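Long-range contact in L-arabinose ABC transporter, periplasmic L-arabinose-binding protein (Burkholderia thailandensis, PDB 4KZK), which binds beta-D-galactose and, as its name implies, probably L-arabinose in the periplasm, presumably handing the sugar to an ABC transporter: residues A[114-126]-A[294-306]. Sequence-based numbering, arbitrary orientation.
With GAL (beta-D-galactopyranose), chain B.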
loop_
_atom_site.group_PDB
_atom_site.type_symbol
_atom_site.label_atom_id
_atom_site.label_comp_id
_atom_site.label_asym_id
_atom_site.label_seq_id
_atom_site.Cartn_x
_atom_site.Cartn_y
_atom_site.Cartn_z
ATOM N N ARG A 114 -10.900 14.608 22.607
ATOM C CA ARG A 114 -11.125 14.435 24.047
ATOM C C ARG A 114 -9.808 14.363 24.823
ATOM O O ARG A 114 -9.662 14.972 25.903
ATOM C CB ARG A 114 -11.936 13.160 24.293
ATOM N N TYR A 115 -8.848 13.633 24.253
ATOM C CA TYR A 115 -7.572 13.351 24.906
ATOM C C TYR A 115 -6.478 14.378 24.611
ATOM O O TYR A 115 -5.332 14.201 25.042
ATOM C CB TYR A 115 -7.058 11.974 24.480
ATOM C CG TYR A 115 -7.806 10.766 25.008
ATOM C CD1 TYR A 115 -8.458 10.776 26.241
ATOM C CD2 TYR A 115 -7.792 9.576 24.286
ATOM C CE1 TYR A 115 -9.106 9.644 26.717
ATOM C CE2 TYR A 115 -8.427 8.443 24.763
ATOM C CZ TYR A 115 -9.088 8.478 25.969
ATOM O OH TYR A 115 -9.712 7.327 26.404
ATOM N N GLY A 116 -6.802 15.434 23.870
ATOM C CA GLY A 116 -5.821 16.468 23.554
ATOM C C GLY A 116 -4.686 15.998 22.661
ATOM O O GLY A 116 -3.524 16.369 22.868
ATOM N N MET A 117 -5.020 15.177 21.665
ATOM C CA MET A 117 -4.044 14.675 20.708
ATOM C C MET A 117 -4.398 15.208 19.331
ATOM O O MET A 117 -5.500 14.976 18.856
ATOM C CB MET A 117 -4.062 13.137 20.690
ATOM C CG MET A 117 -3.523 12.481 21.951
ATOM S SD MET A 117 -3.267 10.705 21.783
ATOM C CE MET A 117 -4.934 10.107 22.025
ATOM N N LYS A 118 -3.472 15.910 18.681
ATOM C CA LYS A 118 -3.655 16.270 17.275
ATOM C C LYS A 118 -3.638 14.991 16.460
ATOM O O LYS A 118 -2.941 14.052 16.838
ATOM C CB LYS A 118 -2.565 17.223 16.814
ATOM C CG LYS A 118 -2.778 18.599 17.418
ATOM C CD LYS A 118 -1.665 19.578 17.146
ATOM C CE LYS A 118 -2.092 20.990 17.513
ATOM N NZ LYS A 118 -2.301 21.151 18.974
ATOM N N LEU A 119 -4.432 14.973 15.391
ATOM C CA LEU A 119 -4.681 13.766 14.596
ATOM C C LEU A 119 -4.298 13.968 13.127
ATOM O O LEU A 119 -4.782 14.899 12.477
ATOM C CB LEU A 119 -6.164 13.383 14.689
ATOM C CG LEU A 119 -6.638 12.237 13.788
ATOM C CD1 LEU A 119 -5.948 10.931 14.134
ATOM C CD2 LEU A 119 -8.147 12.096 13.833
ATOM N N MET A 120 -3.473 13.048 12.614
ATOM C CA MET A 120 -3.045 13.000 11.216
ATOM C C MET A 120 -3.196 11.566 10.709
ATOM O O MET A 120 -3.026 10.635 11.472
ATOM C CB MET A 120 -1.581 13.405 11.125
ATOM C CG MET A 120 -0.984 13.365 9.733
ATOM S SD MET A 120 0.697 13.992 9.788
ATOM C CE MET A 120 0.397 15.712 10.173
ATOM N N SER A 121 -3.550 11.418 9.439
ATOM C CA SER A 121 -3.651 10.089 8.813
ATOM C C SER A 121 -2.535 9.878 7.808
ATOM O O SER A 121 -1.994 10.829 7.217
ATOM C CB SER A 121 -5.015 9.894 8.142
ATOM O OG SER A 121 -5.228 10.891 7.189
ATOM N N VAL A 122 -2.186 8.616 7.620
ATOM C CA VAL A 122 -1.186 8.229 6.625
ATOM C C VAL A 122 -1.718 7.004 5.887
ATOM O O VAL A 122 -2.340 6.119 6.494
ATOM C CB VAL A 122 0.210 8.023 7.275
ATOM C CG1 VAL A 122 0.231 6.849 8.231
ATOM C CG2 VAL A 122 1.291 7.919 6.217
ATOM N N ASP A 123 -1.469 6.993 4.576
ATOM C CA ASP A 123 -1.807 5.922 3.631
ATOM C C ASP A 123 -3.279 5.854 3.298
ATOM O O ASP A 123 -3.643 6.069 2.162
ATOM C CB ASP A 123 -1.271 4.570 4.097
ATOM C CG ASP A 123 0.186 4.648 4.441
ATOM O OD1 ASP A 123 0.979 5.015 3.535
ATOM O OD2 ASP A 123 0.556 4.417 5.603
ATOM N N ASP A 124 -4.108 5.591 4.301
ATOM C CA ASP A 124 -5.516 5.333 4.123
ATOM C C ASP A 124 -6.294 6.468 4.760
ATOM O O ASP A 124 -6.311 6.614 5.977
ATOM C CB ASP A 124 -5.915 4.010 4.740
ATOM C CG ASP A 124 -5.179 2.800 4.149
ATOM O OD1 ASP A 124 -4.353 2.991 3.230
ATOM O OD2 ASP A 124 -5.447 1.669 4.625
ATOM N N GLN A 125 -6.961 7.268 3.929
ATOM C CA GLN A 125 -7.599 8.497 4.393
ATOM C C GLN A 125 -8.890 8.215 5.141
ATOM O O GLN A 125 -9.741 7.464 4.666
ATOM C CB GLN A 125 -7.853 9.452 3.206
ATOM C CG GLN A 125 -8.248 10.857 3.634
ATOM C CD GLN A 125 -8.374 11.812 2.454
ATOM O OE1 GLN A 125 -8.576 11.385 1.297
ATOM N NE2 GLN A 125 -8.245 13.100 2.729
ATOM N N LEU A 126 -9.051 8.844 6.307
ATOM C CA LEU A 126 -10.243 8.639 7.130
ATOM C C LEU A 126 -11.459 9.302 6.457
ATOM O O LEU A 126 -11.323 10.354 5.815
ATOM C CB LEU A 126 -10.015 9.205 8.536
ATOM C CG LEU A 126 -8.888 8.569 9.364
ATOM C CD1 LEU A 126 -8.715 9.332 10.670
ATOM C CD2 LEU A 126 -9.156 7.109 9.628
ATOM N N HIS A 294 6.408 9.154 4.212
ATOM C CA HIS A 294 5.275 8.706 5.023
ATOM C C HIS A 294 5.574 8.508 6.502
ATOM O O HIS A 294 4.660 8.532 7.313
ATOM C CB HIS A 294 4.699 7.415 4.428
ATOM C CG HIS A 294 4.021 7.615 3.112
ATOM N ND1 HIS A 294 2.814 7.024 2.799
ATOM C CD2 HIS A 294 4.388 8.331 2.023
ATOM C CE1 HIS A 294 2.469 7.368 1.567
ATOM N NE2 HIS A 294 3.400 8.171 1.081
ATOM N N GLY A 295 6.843 8.307 6.863
ATOM C CA GLY A 295 7.243 8.083 8.256
ATOM C C GLY A 295 7.952 9.268 8.878
ATOM O O GLY A 295 7.640 9.649 10.002
ATOM N N TYR A 296 8.936 9.821 8.175
ATOM C CA TYR A 296 9.732 10.922 8.744
ATOM C C TYR A 296 8.994 12.257 8.547
ATOM O O TYR A 296 8.803 12.991 9.528
ATOM C CB TYR A 296 11.155 10.890 8.154
ATOM C CG TYR A 296 12.154 11.847 8.755
ATOM C CD1 TYR A 296 12.160 13.159 8.374
ATOM C CD2 TYR A 296 13.089 11.409 9.677
ATOM C CE1 TYR A 296 13.070 14.054 8.904
ATOM C CE2 TYR A 296 14.021 12.290 10.232
ATOM C CZ TYR A 296 13.999 13.615 9.844
ATOM O OH TYR A 296 14.913 14.522 10.358
ATOM N N ASP A 297 8.538 12.562 7.333
ATOM C CA ASP A 297 7.929 13.886 7.060
ATOM C C ASP A 297 6.589 14.075 7.759
ATOM O O ASP A 297 6.265 15.174 8.208
ATOM C CB ASP A 297 7.760 14.168 5.564
ATOM C CG ASP A 297 9.078 14.417 4.868
ATOM O OD1 ASP A 297 10.121 14.204 5.500
ATOM O OD2 ASP A 297 9.044 14.825 3.696
ATOM N N THR A 298 5.797 13.015 7.847
ATOM C CA THR A 298 4.561 13.095 8.599
ATOM C C THR A 298 4.872 13.402 10.064
ATOM O O THR A 298 4.218 14.257 10.675
ATOM C CB THR A 298 3.776 11.780 8.537
ATOM O OG1 THR A 298 4.641 10.702 8.924
ATOM C CG2 THR A 298 3.202 11.563 7.129
ATOM N N SER A 299 5.866 12.719 10.628
ATOM C CA SER A 299 6.193 12.888 12.041
ATOM C C SER A 299 6.696 14.310 12.313
ATOM O O SER A 299 6.372 14.905 13.346
ATOM C CB SER A 299 7.229 11.848 12.497
ATOM O OG SER A 299 6.730 10.517 12.440
ATOM N N VAL A 300 7.469 14.860 11.383
ATOM C CA VAL A 300 7.918 16.256 11.519
ATOM C C VAL A 300 6.752 17.240 11.397
ATOM O O VAL A 300 6.668 18.207 12.180
ATOM C CB VAL A 300 9.051 16.588 10.521
ATOM C CG1 VAL A 300 9.333 18.087 10.476
ATOM C CG2 VAL A 300 10.306 15.820 10.913
ATOM N N ASN A 301 5.860 17.006 10.438
ATOM C CA ASN A 301 4.673 17.830 10.290
ATOM C C ASN A 301 3.864 17.826 11.582
ATOM O O ASN A 301 3.456 18.890 12.056
ATOM C CB ASN A 301 3.816 17.367 9.105
ATOM C CG ASN A 301 4.440 17.699 7.758
ATOM O OD1 ASN A 301 5.292 18.587 7.640
ATOM N ND2 ASN A 301 3.994 17.003 6.726
ATOM N N MET A 302 3.673 16.646 12.172
ATOM C CA MET A 302 3.012 16.532 13.478
ATOM C C MET A 302 3.778 17.271 14.588
ATOM O O MET A 302 3.188 18.026 15.348
ATOM C CB MET A 302 2.807 15.054 13.864
ATOM C CG MET A 302 2.182 14.857 15.243
ATOM S SD MET A 302 0.561 15.630 15.385
ATOM C CE MET A 302 -0.463 14.549 14.396
ATOM N N TYR A 303 5.078 17.029 14.699
ATOM C CA TYR A 303 5.921 17.704 15.689
ATOM C C TYR A 303 5.759 19.225 15.627
ATOM O O TYR A 303 5.512 19.892 16.643
ATOM C CB TYR A 303 7.386 17.323 15.480
ATOM C CG TYR A 303 8.299 17.983 16.493
ATOM C CD1 TYR A 303 8.461 17.449 17.765
ATOM C CD2 TYR A 303 8.977 19.141 16.178
ATOM C CE1 TYR A 303 9.286 18.059 18.701
ATOM C CE2 TYR A 303 9.800 19.764 17.108
ATOM C CZ TYR A 303 9.956 19.207 18.363
ATOM O OH TYR A 303 10.772 19.826 19.288
ATOM N N ASP A 304 5.891 19.773 14.426
ATOM C CA ASP A 304 5.797 21.219 14.223
ATOM C C ASP A 304 4.379 21.730 14.502
ATOM O O ASP A 304 4.199 22.861 14.947
ATOM C CB ASP A 304 6.201 21.587 12.798
ATOM C CG ASP A 304 7.703 21.474 12.558
ATOM O OD1 ASP A 304 8.479 21.329 13.532
ATOM O OD2 ASP A 304 8.107 21.542 11.382
ATOM N N TRP A 305 3.376 20.901 14.232
ATOM C CA TRP A 305 1.981 21.243 14.532
ATOM C C TRP A 305 1.774 21.370 16.047
ATOM O O TRP A 305 1.152 22.332 16.533
ATOM C CB TRP A 305 1.053 20.174 13.951
ATOM C CG TRP A 305 -0.411 20.480 13.914
ATOM C CD1 TRP A 305 -1.031 21.679 14.150
ATOM C CD2 TRP A 305 -1.451 19.558 13.578
ATOM N NE1 TRP A 305 -2.393 21.541 14.000
ATOM C CE2 TRP A 305 -2.673 20.246 13.649
ATOM C CE3 TRP A 305 -1.465 18.202 13.247
ATOM C CZ2 TRP A 305 -3.897 19.620 13.387
ATOM C CZ3 TRP A 305 -2.675 17.586 12.995
ATOM C CH2 TRP A 305 -3.874 18.293 13.060
ATOM N N ILE A 306 2.317 20.404 16.788
ATOM C CA ILE A 306 2.253 20.410 18.253
ATOM C C ILE A 306 3.014 21.581 18.860
ATOM O O ILE A 306 2.483 22.300 19.724
ATOM C CB ILE A 306 2.820 19.098 18.847
ATOM C CG1 ILE A 306 1.888 17.926 18.496
ATOM C CG2 ILE A 306 2.964 19.189 20.359
ATOM C CD1 ILE A 306 2.531 16.559 18.610
HETATM C C1 GAL B . -1.706 1.019 2.318
HETATM C C2 GAL B . -1.217 -0.407 2.078
HETATM C C3 GAL B . 0.307 -0.431 2.258
HETATM C C4 GAL B . 0.949 0.629 1.367
HETATM C C5 GAL B . 0.351 1.984 1.697
HETATM C C6 GAL B . 0.906 3.080 0.797
HETATM O O1 GAL B . -3.090 1.041 2.029
HETATM O O2 GAL B . -1.843 -1.252 3.015
HETATM O O3 GAL B . 0.844 -1.730 1.981
HETATM O O4 GAL B . 0.792 0.304 0.007
HETATM O O5 GAL B . -1.047 1.927 1.449
HETATM O O6 GAL B . 0.331 4.336 1.118
#
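His294 and the bound galactose share one carboxylate oxygen, OD1 of Asp123. His294 ND1 donates to Asp123 OD1 at 2.8 Å. The oxygen lies close to the imidazole plane, but the nitrogen meets it on the syn side, 31° out of the carboxylate plane. The sugar hydroxyl O6 gives a second bond to Asp123 OD1, 2.6 Å long, and Trp50 NE1 a third. Three donors thus grip this buried oxygen. His294 NE2 is bonded to Thr318 OG1, so both ring nitrogens are bonded, which should hold the ring in this orientation. Next to Asp123, Asp124 OD1 accepts a 2.6 Å bond from galactose O1 and its OD2 pairs with Lys44.

Away from the sugar the contact turns apolar. Val122 CG2 lies 3.6 Å from His294 O and also touches the imidazole ring. Met120 stretches out with CG anti to the backbone N (chi1 178°) and then bends at its end, which brings its CE beside Asn301 CB. The methyl CE of Met302 fills in from the helix, 3.6 Å from Met120 CB. At the far end Lys118 lies across the indole of Trp305. Its CD sits over the five-membered ring, 3.5 Å from the centroid, in a CH-pi contact. NZ is farther off and adds at most a weak cation-pi attraction. Leu119 O faces the edge of the same indole.

Strand 118-122 and the helical segment 294-306 run nearly antiparallel, at 160°. Helix 291-308 covers one face of the parallel strands of a Rossmann-like lobe, with the sugar at the C-terminal end of the strand, as in sugar-binding proteins of the bacterial solute-binding protein 2 family, whose fold is shared with the sugar-binding domain of LacI.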